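Local coordinates for GDSL-like Lipase/Acylhydrolase family protein (Neisseria meningitidis, PDB 4K7J) that probably removes O-acetyl groups from peptidoglycan, as an esterase of the SGNH (GDSL-like) hydrolase family, at residues G32-A36 against S37-K41. Numbering follows the deposited sequence.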
# COMPACT_ATOMS: atom_id res chain seq x y z
N GLY A 32 2.22 8.74 19.22
CA GLY A 32 3.42 9.53 19.05
C GLY A 32 3.08 11.00 19.21
O GLY A 32 2.22 11.36 20.02
N ASN A 33 3.74 11.84 18.43
CA ASN A 33 3.57 13.28 18.54
C ASN A 33 3.49 13.85 17.14
O ASN A 33 4.44 14.47 16.65
CB ASN A 33 4.76 13.88 19.30
CG ASN A 33 4.52 15.31 19.76
OD1 ASN A 33 3.45 15.89 19.53
ND2 ASN A 33 5.53 15.90 20.41
N ALA A 34 2.35 13.62 16.48
CA ALA A 34 2.21 13.92 15.07
C ALA A 34 2.42 15.40 14.76
O ALA A 34 3.03 15.75 13.75
CB ALA A 34 0.85 13.45 14.55
N SER A 35 1.92 16.28 15.63
CA SER A 35 2.03 17.71 15.38
C SER A 35 3.49 18.18 15.38
O SER A 35 3.85 19.11 14.67
CB SER A 35 1.17 18.52 16.37
OG SER A 35 1.56 18.31 17.72
N ALA A 36 4.34 17.49 16.14
CA ALA A 36 5.75 17.86 16.23
C ALA A 36 6.65 17.14 15.23
O ALA A 36 7.88 17.31 15.25
CB ALA A 36 6.26 17.63 17.65
N SER A 37 6.05 16.35 14.35
CA SER A 37 6.78 15.42 13.49
C SER A 37 7.25 16.03 12.17
O SER A 37 6.63 16.96 11.65
CB SER A 37 5.92 14.18 13.19
OG SER A 37 4.82 14.51 12.35
N PRO A 38 8.35 15.50 11.61
CA PRO A 38 8.80 15.89 10.28
C PRO A 38 7.73 15.69 9.20
O PRO A 38 7.60 16.54 8.32
CB PRO A 38 9.99 14.96 10.02
CG PRO A 38 10.49 14.59 11.37
CD PRO A 38 9.28 14.56 12.26
N TRP A 39 6.98 14.60 9.25
CA TRP A 39 6.02 14.34 8.17
C TRP A 39 4.83 15.30 8.18
O TRP A 39 4.32 15.68 7.13
CB TRP A 39 5.55 12.87 8.16
CG TRP A 39 4.75 12.45 9.34
CD1 TRP A 39 5.21 11.88 10.49
CD2 TRP A 39 3.33 12.55 9.49
NE1 TRP A 39 4.17 11.62 11.35
CE2 TRP A 39 3.00 12.03 10.75
CE3 TRP A 39 2.31 13.04 8.67
CZ2 TRP A 39 1.70 11.99 11.22
CZ3 TRP A 39 1.01 12.99 9.14
CH2 TRP A 39 0.72 12.46 10.40
N MET A 40 4.39 15.70 9.37
CA MET A 40 3.30 16.67 9.46
C MET A 40 3.75 18.02 8.90
O MET A 40 3.01 18.69 8.18
CB MET A 40 2.87 16.83 10.92
CG MET A 40 1.76 17.84 11.16
SD MET A 40 0.19 17.39 10.40
CE MET A 40 -0.25 15.90 11.30
N LYS A 41 4.97 18.41 9.24
CA LYS A 41 5.54 19.66 8.75
C LYS A 41 5.58 19.65 7.22
O LYS A 41 5.27 20.65 6.57
CB LYS A 41 6.93 19.88 9.35
CG LYS A 41 7.57 21.22 9.02
CD LYS A 41 8.99 21.31 9.56
CE LYS A 41 9.00 21.39 11.09
NZ LYS A 41 8.47 22.69 11.57
O HOH W 1 6.02 19.17 12.82
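Ser37 reaches back to Ala34 with both its backbone and its side chain. From CB, which lies 3.3 Å from Ala34 O, the side chain turns OG into the space between its own N and carbonyl carbon (chi1 69°). There OG gives its proton to Ala34 O at 2.6 Å, and this donor sits only 19° off the carbonyl plane. Ser37 N bonds to the same oxygen at 3.1 Å but comes from well above that plane. Two donors from one residue thus grip a single carbonyl. OG also accepts from Met40 N at 3.2 Å, a capping bond. This is an N-cap: Ser37 precedes helix 38-47, which follows the edge strand 28-30 of the mixed sheet of the SGNH-hydrolase alpha/beta fold. The same OG lies 3.1 Å above the plane of the Trp39 ring, near its rim. Trp39 comes round so that CZ2 packs obliquely on Ala34 CB at 3.7 Å. Met40 sends its CB against Ala34 O. Its chain then bends at chi2 and chi3, and CE ends 4.2 Å from Ala34 CB. Ala34 touches Leu371 and Met40 touches Val372, so the turn and the first turn of helix 38-47 both pack on helix 354-373. The carboxylate of Asp30 accepts hydrogen bonds from the backbone N of Gly32 (OD1) and of Ala34 (OD2). On the backbone, one water donates to both Ser35 O and Ser37 O, the latter at 2.6 Å.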